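Local coordinates for uricase (PDB 4R8X), which probably catalyses the oxidation of urate to 5-hydroxyisourate, the first step in the breakdown of urate to allantoin, at residues I40-L54 / H105-F118. Numbering follows the deposited sequence.
Sequences IFGMNAKVALKGEQL and HLDAVRLEAKEYAF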
ATOM      1  N   ILE D  40      25.371  -1.660   7.904  1.00 12.92           N
ATOM      2  CA  ILE D  40      24.307  -0.678   7.918  1.00 12.77           C
ATOM      3  C   ILE D  40      23.504  -0.906   9.192  1.00 12.82           C
ATOM      4  O   ILE D  40      23.098  -2.036   9.497  1.00 13.72           O
ATOM      5  CB  ILE D  40      23.404  -0.785   6.671  1.00 13.76           C
ATOM      6  CG1 ILE D  40      24.223  -0.515   5.407  1.00 14.49           C
ATOM      7  CG2 ILE D  40      22.240   0.195   6.770  1.00 14.46           C
ATOM      8  CD1 ILE D  40      23.544  -0.945   4.113  1.00 15.19           C
ATOM      9  N   PHE D  41      23.330   0.168   9.956  1.00 12.62           N
ATOM     10  CA  PHE D  41      22.560   0.151  11.189  1.00 11.55           C
ATOM     11  C   PHE D  41      21.490   1.209  10.978  1.00 12.00           C
ATOM     12  O   PHE D  41      21.680   2.383  11.320  1.00 11.68           O
ATOM     13  CB  PHE D  41      23.497   0.514  12.351  1.00 13.04           C
ATOM     14  CG  PHE D  41      22.874   0.435  13.722  1.00 13.85           C
ATOM     15  CD1 PHE D  41      22.648  -0.787  14.326  1.00 14.56           C
ATOM     16  CD2 PHE D  41      22.564   1.592  14.421  1.00 14.93           C
ATOM     17  CE1 PHE D  41      22.106  -0.856  15.614  1.00 14.91           C
ATOM     18  CE2 PHE D  41      22.019   1.534  15.694  1.00 15.04           C
ATOM     19  CZ  PHE D  41      21.781   0.307  16.291  1.00 15.00           C
ATOM     20  N   GLY D  42      20.375   0.791  10.375  1.00 13.03           N
ATOM     21  CA  GLY D  42      19.353   1.727   9.944  1.00 12.43           C
ATOM     22  C   GLY D  42      17.978   1.433  10.499  1.00 10.97           C
ATOM     23  O   GLY D  42      17.629   0.282  10.759  1.00 11.39           O
ATOM     24  N   MET D  43      17.177   2.476  10.649  1.00 11.18           N
ATOM     25  CA  MET D  43      15.847   2.320  11.224  1.00 10.86           C
ATOM     26  C   MET D  43      14.952   3.490  10.855  1.00 11.00           C
ATOM     27  O   MET D  43      15.426   4.551  10.434  1.00 12.20           O
ATOM     28  CB  MET D  43      15.942   2.244  12.750  1.00 11.82           C
ATOM     29  CG  MET D  43      16.303   3.590  13.375  1.00 13.31           C
ATOM     30  SD  MET D  43      17.021   3.511  15.012  1.00 17.25           S
ATOM     31  CE  MET D  43      18.633   2.852  14.586  1.00 17.83           C
ATOM     32  N   ASN D  44      13.655   3.278  11.042  1.00 10.57           N
ATOM     33  CA  ASN D  44      12.656   4.315  11.016  1.00 10.15           C
ATOM     34  C   ASN D  44      12.297   4.567  12.480  1.00 10.09           C
ATOM     35  O   ASN D  44      11.646   3.730  13.105  1.00 11.15           O
ATOM     36  CB  ASN D  44      11.434   3.824  10.231  1.00 11.27           C
ATOM     37  CG  ASN D  44      10.318   4.845  10.183  1.00 11.49           C
ATOM     38  OD1 ASN D  44      10.265   5.761  11.001  1.00 12.22           O
ATOM     39  ND2 ASN D  44       9.408   4.689   9.218  1.00 12.76           N
ATOM     40  N   ALA D  45      12.724   5.716  13.007  1.00 10.16           N
ATOM     41  CA  ALA D  45      12.491   6.063  14.403  1.00 11.24           C
ATOM     42  C   ALA D  45      11.333   7.039  14.583  1.00 11.56           C
ATOM     43  O   ALA D  45      11.050   7.864  13.711  1.00 11.70           O
ATOM     44  CB  ALA D  45      13.763   6.629  15.037  1.00 12.77           C
ATOM     45  N   LYS D  46      10.680   6.948  15.739  1.00 12.15           N
ATOM     46  CA  LYS D  46       9.570   7.819  16.094  1.00 12.29           C
ATOM     47  C   LYS D  46       9.771   8.253  17.532  1.00 13.11           C
ATOM     48  O   LYS D  46       9.856   7.414  18.438  1.00 13.90           O
ATOM     49  CB  LYS D  46       8.242   7.072  15.952  1.00 13.54           C
ATOM     50  CG  LYS D  46       7.013   7.927  16.199  1.00 14.95           C
ATOM     51  CD  LYS D  46       5.740   7.108  16.027  1.00 18.14           C
ATOM     52  CE  LYS D  46       4.499   7.969  16.185  1.00 21.46           C
ATOM     53  NZ  LYS D  46       3.327   7.307  15.538  1.00 22.42           N
ATOM     54  N   VAL D  47       9.863   9.561  17.737  1.00 11.81           N
ATOM     55  CA  VAL D  47      10.112  10.102  19.072  1.00 11.62           C
ATOM     56  C   VAL D  47       8.920  10.894  19.566  1.00 12.04           C
ATOM     57  O   VAL D  47       8.325  11.660  18.811  1.00 12.73           O
ATOM     58  CB  VAL D  47      11.382  10.998  19.114  1.00 12.45           C
ATOM     59  CG1 VAL D  47      11.315  12.136  18.090  1.00 13.90           C
ATOM     60  CG2 VAL D  47      11.619  11.538  20.528  1.00 12.84           C
ATOM     61  N   ALA D  48       8.561  10.684  20.834  1.00 11.28           N
ATOM     62  CA  ALA D  48       7.511  11.453  21.484  1.00 11.22           C
ATOM     63  C   ALA D  48       8.073  12.065  22.757  1.00 11.14           C
ATOM     64  O   ALA D  48       8.717  11.365  23.548  1.00 12.16           O
ATOM     65  CB  ALA D  48       6.320  10.562  21.812  1.00 12.79           C
ATOM     66  N   LEU D  49       7.848  13.366  22.936  1.00 11.04           N
ATOM     67  CA  LEU D  49       8.242  14.062  24.161  1.00 11.46           C
ATOM     68  C   LEU D  49       7.020  14.256  25.051  1.00 11.40           C
ATOM     69  O   LEU D  49       5.927  14.534  24.573  1.00 12.07           O
ATOM     70  CB  LEU D  49       8.859  15.418  23.818  1.00 12.97           C
ATOM     71  CG  LEU D  49       9.999  15.440  22.802  1.00 13.60           C
ATOM     72  CD1 LEU D  49      10.645  16.815  22.803  1.00 13.99           C
ATOM     73  CD2 LEU D  49      11.037  14.360  23.077  1.00 13.78           C
ATOM     74  N   LYS D  50       7.211  14.123  26.360  1.00 11.94           N
ATOM     75  CA  LYS D  50       6.122  14.270  27.323  1.00 12.03           C
ATOM     76  C   LYS D  50       6.540  15.127  28.501  1.00 13.05           C
ATOM     77  O   LYS D  50       7.713  15.165  28.880  1.00 14.25           O
ATOM     78  CB  LYS D  50       5.692  12.908  27.868  1.00 13.91           C
ATOM     79  CG  LYS D  50       5.141  11.945  26.832  1.00 15.42           C
ATOM     80  CD  LYS D  50       4.873  10.577  27.447  1.00 16.93           C
ATOM     81  CE  LYS D  50       4.344   9.595  26.406  1.00 17.59           C
ATOM     82  NZ  LYS D  50       4.042   8.271  27.020  1.00 18.12           N
ATOM     83  N   GLY D  51       5.560  15.800  29.088  1.00 14.65           N
ATOM     84  CA  GLY D  51       5.776  16.539  30.316  1.00 15.43           C
ATOM     85  C   GLY D  51       4.652  17.507  30.594  1.00 15.21           C
ATOM     86  O   GLY D  51       4.104  18.111  29.680  1.00 13.89           O
ATOM     87  N   GLU D  52       4.313  17.665  31.867  1.00 17.22           N
ATOM     88  CA  GLU D  52       3.251  18.581  32.261  1.00 17.09           C
ATOM     89  C   GLU D  52       3.526  20.005  31.778  1.00 16.69           C
ATOM     90  O   GLU D  52       2.598  20.778  31.548  1.00 17.09           O
ATOM     91  CB  GLU D  52       3.077  18.573  33.782  1.00 18.17           C
ATOM     92  CG  GLU D  52       4.357  18.889  34.545  0.52 20.35           C
ATOM     93  CD  GLU D  52       4.117  19.143  36.022  0.25 21.78           C
ATOM     94  OE1 GLU D  52       3.032  19.654  36.373  0.28 22.39           O
ATOM     95  OE2 GLU D  52       5.014  18.832  36.834  0.36 22.41           O
ATOM     96  N   GLN D  53       4.803  20.345  31.615  1.00 15.60           N
ATOM     97  CA  GLN D  53       5.172  21.684  31.178  1.00 16.95           C
ATOM     98  C   GLN D  53       4.876  21.977  29.705  1.00 15.47           C
ATOM     99  O   GLN D  53       5.088  23.098  29.252  1.00 16.72           O
ATOM    100  CB  GLN D  53       6.640  21.959  31.491  1.00 18.72           C
ATOM    101  CG  GLN D  53       6.929  22.015  32.985  1.00 20.22           C
ATOM    102  CD  GLN D  53       8.302  22.558  33.292  1.00 22.86           C
ATOM    103  OE1 GLN D  53       8.653  23.663  32.874  1.00 23.45           O
ATOM    104  NE2 GLN D  53       9.096  21.776  34.015  1.00 23.61           N
ATOM    105  N   LEU D  54       4.391  20.979  28.968  1.00 13.78           N
ATOM    106  CA  LEU D  54       4.007  21.181  27.573  1.00 13.90           C
ATOM    107  C   LEU D  54       2.572  21.695  27.440  1.00 13.43           C
ATOM    108  O   LEU D  54       2.109  21.991  26.344  1.00 13.55           O
ATOM    109  CB  LEU D  54       4.161  19.872  26.785  1.00 14.54           C
ATOM    110  CG  LEU D  54       5.562  19.250  26.806  1.00 16.28           C
ATOM    111  CD1 LEU D  54       5.609  17.972  25.982  1.00 17.27           C
ATOM    112  CD2 LEU D  54       6.603  20.247  26.307  1.00 17.82           C
ATOM    113  N   HIS D 105      12.889  20.443  31.120  1.00 18.85           N
ATOM    114  CA  HIS D 105      11.436  20.606  31.222  1.00 19.58           C
ATOM    115  C   HIS D 105      10.633  19.388  30.745  1.00 18.71           C
ATOM    116  O   HIS D 105       9.408  19.356  30.869  1.00 19.14           O
ATOM    117  CB  HIS D 105      10.991  21.841  30.444  1.00 20.49           C
ATOM    118  CG  HIS D 105      11.226  21.736  28.973  1.00 21.77           C
ATOM    119  ND1 HIS D 105      12.456  21.972  28.400  1.00 22.59           N
ATOM    120  CD2 HIS D 105      10.391  21.411  27.957  1.00 22.16           C
ATOM    121  CE1 HIS D 105      12.369  21.802  27.093  1.00 22.67           C
ATOM    122  NE2 HIS D 105      11.127  21.456  26.799  1.00 22.89           N
ATOM    123  N   LEU D 106      11.319  18.397  30.186  1.00 17.02           N
ATOM    124  CA  LEU D 106      10.663  17.165  29.777  1.00 15.85           C
ATOM    125  C   LEU D 106      10.602  16.189  30.947  1.00 15.30           C
ATOM    126  O   LEU D 106      11.561  16.088  31.720  1.00 16.42           O
ATOM    127  CB  LEU D 106      11.444  16.522  28.634  1.00 16.03           C
ATOM    128  CG  LEU D 106      11.618  17.362  27.368  1.00 16.45           C
ATOM    129  CD1 LEU D 106      12.431  16.590  26.342  1.00 16.48           C
ATOM    130  CD2 LEU D 106      10.265  17.796  26.810  1.00 17.55           C
ATOM    131  N   ASP D 107       9.484  15.469  31.070  1.00 14.89           N
ATOM    132  CA  ASP D 107       9.318  14.446  32.109  1.00 15.89           C
ATOM    133  C   ASP D 107       9.622  13.044  31.575  1.00 14.46           C
ATOM    134  O   ASP D 107      10.046  12.176  32.322  1.00 14.73           O
ATOM    135  CB  ASP D 107       7.887  14.431  32.670  1.00 17.63           C
ATOM    136  CG  ASP D 107       7.486  15.729  33.353  1.00 21.65           C
ATOM    137  OD1 ASP D 107       8.369  16.485  33.799  1.00 22.20           O
ATOM    138  OD2 ASP D 107       6.264  15.975  33.460  1.00 23.83           O
ATOM    139  N   ALA D 108       9.369  12.814  30.291  1.00 14.14           N
ATOM    140  CA  ALA D 108       9.592  11.495  29.711  1.00 12.61           C
ATOM    141  C   ALA D 108       9.810  11.618  28.215  1.00 11.88           C
ATOM    142  O   ALA D 108       9.337  12.574  27.589  1.00 13.13           O
ATOM    143  CB  ALA D 108       8.415  10.564  30.002  1.00 13.92           C
ATOM    144  N   VAL D 109      10.570  10.670  27.669  1.00 12.06           N
ATOM    145  CA  VAL D 109      10.810  10.579  26.233  1.00 11.62           C
ATOM    146  C   VAL D 109      10.616   9.142  25.763  1.00 11.11           C
ATOM    147  O   VAL D 109      11.169   8.217  26.348  1.00 12.15           O
ATOM    148  CB  VAL D 109      12.240  11.030  25.878  1.00 12.85           C
ATOM    149  CG1 VAL D 109      12.486  10.897  24.367  1.00 12.56           C
ATOM    150  CG2 VAL D 109      12.472  12.468  26.336  1.00 14.84           C
ATOM    151  N   ARG D 110       9.835   8.967  24.699  1.00 11.63           N
ATOM    152  CA  ARG D 110       9.570   7.643  24.150  1.00 11.05           C
ATOM    153  C   ARG D 110      10.130   7.528  22.746  1.00 10.90           C
ATOM    154  O   ARG D 110       9.832   8.358  21.888  1.00 12.77           O
ATOM    155  CB  ARG D 110       8.059   7.410  24.077  1.00 12.12           C
ATOM    156  CG  ARG D 110       7.649   6.050  23.522  1.00 13.40           C
ATOM    157  CD  ARG D 110       6.133   5.942  23.456  1.00 15.34           C
ATOM    158  NE  ARG D 110       5.663   4.624  23.026  1.00 15.16           N
ATOM    159  CZ  ARG D 110       5.498   3.602  23.852  1.00 15.47           C
ATOM    160  NH1 ARG D 110       5.779   3.754  25.140  1.00 15.62           N
ATOM    161  NH2 ARG D 110       5.058   2.432  23.406  1.00 16.57           N
ATOM    162  N   LEU D 111      10.932   6.499  22.521  1.00 10.28           N
ATOM    163  CA  LEU D 111      11.417   6.182  21.182  1.00 12.02           C
ATOM    164  C   LEU D 111      10.894   4.829  20.749  1.00 12.45           C
ATOM    165  O   LEU D 111      10.949   3.860  21.510  1.00 13.65           O
ATOM    166  CB  LEU D 111      12.946   6.150  21.151  1.00 14.32           C
ATOM    167  CG  LEU D 111      13.720   7.386  20.710  1.00 15.01           C
ATOM    168  CD1 LEU D 111      13.481   7.687  19.227  1.00 15.43           C
ATOM    169  CD2 LEU D 111      13.397   8.578  21.620  1.00 15.84           C
ATOM    170  N   GLU D 112      10.381   4.780  19.522  1.00 12.37           N
ATOM    171  CA  GLU D 112       9.995   3.531  18.874  1.00 13.40           C
ATOM    172  C   GLU D 112      10.820   3.397  17.602  1.00 13.52           C
ATOM    173  O   GLU D 112      11.121   4.397  16.949  1.00 15.21           O
ATOM    174  CB  GLU D 112       8.515   3.561  18.505  1.00 15.77           C
ATOM    175  CG  GLU D 112       7.600   3.667  19.703  1.00 18.61           C
ATOM    176  CD  GLU D 112       6.143   3.853  19.327  1.00 22.32           C
ATOM    177  OE1 GLU D 112       5.801   3.717  18.131  1.00 25.60           O
ATOM    178  OE2 GLU D 112       5.337   4.146  20.235  1.00 22.91           O
ATOM    179  N   ALA D 113      11.195   2.178  17.239  1.00 11.83           N
ATOM    180  CA  ALA D 113      11.953   2.013  16.008  1.00 12.40           C
ATOM    181  C   ALA D 113      11.569   0.751  15.271  1.00 11.21           C
ATOM    182  O   ALA D 113      11.267  -0.280  15.870  1.00 12.22           O
ATOM    183  CB  ALA D 113      13.456   2.058  16.289  1.00 13.82           C
ATOM    184  N   LYS D 114      11.554   0.864  13.946  1.00 11.22           N
ATOM    185  CA  LYS D 114      11.404  -0.277  13.049  1.00 12.04           C
ATOM    186  C   LYS D 114      12.667  -0.377  12.218  1.00 10.98           C
ATOM    187  O   LYS D 114      13.026   0.575  11.532  1.00 11.46           O
ATOM    188  CB  LYS D 114      10.207  -0.071  12.129  1.00 13.55           C
ATOM    189  CG  LYS D 114       8.872  -0.038  12.856  1.00 15.31           C
ATOM    190  CD  LYS D 114       7.717   0.208  11.886  1.00 19.43           C
ATOM    191  CE  LYS D 114       6.380   0.275  12.621  1.00 23.90           C
ATOM    192  NZ  LYS D 114       5.256   0.672  11.727  1.00 26.99           N
ATOM    193  N   GLU D 115      13.354  -1.508  12.293  1.00 10.66           N
ATOM    194  CA  GLU D 115      14.585  -1.695  11.537  1.00  9.62           C
ATOM    195  C   GLU D 115      14.314  -1.470  10.064  1.00  9.93           C
ATOM    196  O   GLU D 115      13.243  -1.826   9.568  1.00 11.38           O
ATOM    197  CB  GLU D 115      15.133  -3.107  11.740  1.00 10.55           C
ATOM    198  CG  GLU D 115      16.434  -3.379  11.016  1.00 11.01           C
ATOM    199  CD  GLU D 115      16.818  -4.839  11.047  1.00 12.49           C
ATOM    200  OE1 GLU D 115      15.912  -5.705  11.019  1.00 12.44           O
ATOM    201  OE2 GLU D 115      18.025  -5.124  11.107  1.00 14.15           O
ATOM    202  N   TYR D 116      15.278  -0.836   9.405  1.00  9.81           N
ATOM    203  CA  TYR D 116      15.295  -0.678   7.956  1.00 10.34           C
ATOM    204  C   TYR D 116      16.292  -1.747   7.524  1.00 11.46           C
ATOM    205  O   TYR D 116      17.506  -1.523   7.518  1.00 11.96           O
ATOM    206  CB  TYR D 116      15.785   0.729   7.646  1.00 11.19           C
ATOM    207  CG  TYR D 116      15.659   1.240   6.214  1.00 10.76           C
ATOM    208  CD1 TYR D 116      14.567   2.009   5.824  1.00 12.98           C
ATOM    209  CD2 TYR D 116      16.680   1.044   5.285  1.00 13.06           C
ATOM    210  CE1 TYR D 116      14.475   2.531   4.532  1.00 13.40           C
ATOM    211  CE2 TYR D 116      16.598   1.553   4.008  1.00 13.84           C
ATOM    212  CZ  TYR D 116      15.498   2.299   3.635  1.00 13.02           C
ATOM    213  OH  TYR D 116      15.437   2.812   2.346  1.00 16.56           O
ATOM    214  N   ALA D 117      15.763  -2.926   7.204  1.00 11.11           N
ATOM    215  CA  ALA D 117      16.541  -4.155   7.148  1.00 11.41           C
ATOM    216  C   ALA D 117      17.256  -4.357   5.828  1.00 11.03           C
ATOM    217  O   ALA D 117      16.706  -4.061   4.744  1.00 10.22           O
ATOM    218  CB  ALA D 117      15.639  -5.343   7.380  1.00 12.96           C
ATOM    219  N   PHE D 118      18.459  -4.915   5.923  1.00 12.19           N
ATOM    220  CA  PHE D 118      19.251  -5.289   4.749  1.00 12.51           C
ATOM    221  C   PHE D 118      19.744  -6.720   4.863  1.00 13.79           C
ATOM    222  O   PHE D 118      20.196  -7.137   5.927  1.00 15.89           O
ATOM    223  CB  PHE D 118      20.454  -4.356   4.586  1.00 13.23           C
ATOM    224  CG  PHE D 118      20.114  -3.037   3.957  1.00 15.07           C
ATOM    225  CD1 PHE D 118      19.848  -1.921   4.743  1.00 16.57           C
ATOM    226  CD2 PHE D 118      20.045  -2.915   2.575  1.00 15.74           C
ATOM    227  CE1 PHE D 118      19.534  -0.699   4.152  1.00 15.86           C
ATOM    228  CE2 PHE D 118      19.723  -1.713   1.986  1.00 16.59           C
ATOM    229  CZ  PHE D 118      19.469  -0.602   2.775  1.00 16.08           C
TER
HETATM  230  O   HOH W   1      19.787  -1.773   9.184  1.00 14.05           O
HETATM  231  O   HOH W   2       3.533   4.640  16.907  1.00 39.10           O
HETATM  232  O   HOH W   3       6.759  16.936  36.268  1.00 47.23           O
HETATM  233  O   HOH W   4       7.266  18.792  32.187  1.00 21.62           O
HETATM  234  O   HOH W   5       8.624  19.471  35.211  1.00 40.54           O
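Strands 40-50 and 108-115 pair antiparallel in the large sheet of the uricase tunnelling fold, their axes at 140° and 4.5 Å apart at closest approach. Paired backbone bonds join Asn44 to Lys114, Lys46 to Glu112 and Ala48 to Arg110. At Lys50 a classic beta bulge sets in. Lys50 O accepts from both Asp107 N (2.8 Å) and Ala108 N (3.2 Å).

One sheet face carries Ala45, Val47, Leu49, Val109, Leu111 and Ala113. Helix 88-102 packs on this side, with Phe99 against Val47 and Val109. Val47 and Leu111 run alongside each other, Val47 CG2 lying 3.6 Å from Leu111 CD2. With chi1 at 56°, Val47 CG2 lies anti to the backbone N, and it is this branch that comes closest to Leu111. The methyls of Leu49 meet Leu106 on one branch and Val109 on the other.

The other face is mostly polar, with Ala48 and Ala108 among its charged side chains. Lys46 and Glu112 point the same way, and a water joins Lys46 NZ to Glu112 OE1. Glu112 OE2 offers its anti lone pair to Arg110 NE in the guanidinium plane, a 2.9 Å salt bridge. Arg110 NH1 and Lys50 NZ both reach Glu149, which probably offsets their like charges.

Bulge residue Asp107 also uses its side chain: OD2 accepts from Glu52 N at 3.0 Å, met from above the carboxylate plane. This ties the turn after strand 40-50 to the residue that leads into strand 108-115. With Asp107 replaced by an alanine, Glu52 N is likely to lose its carboxylate acceptor, and the turn would probably be held less firmly.

At the far end, water bridges Gly42 N and Tyr116 O. Ile40 and Phe118 both pack on Ile172 of a second subunit. Ile40 CD1 sits over the Phe118 ring, 3.9 Å from its centroid.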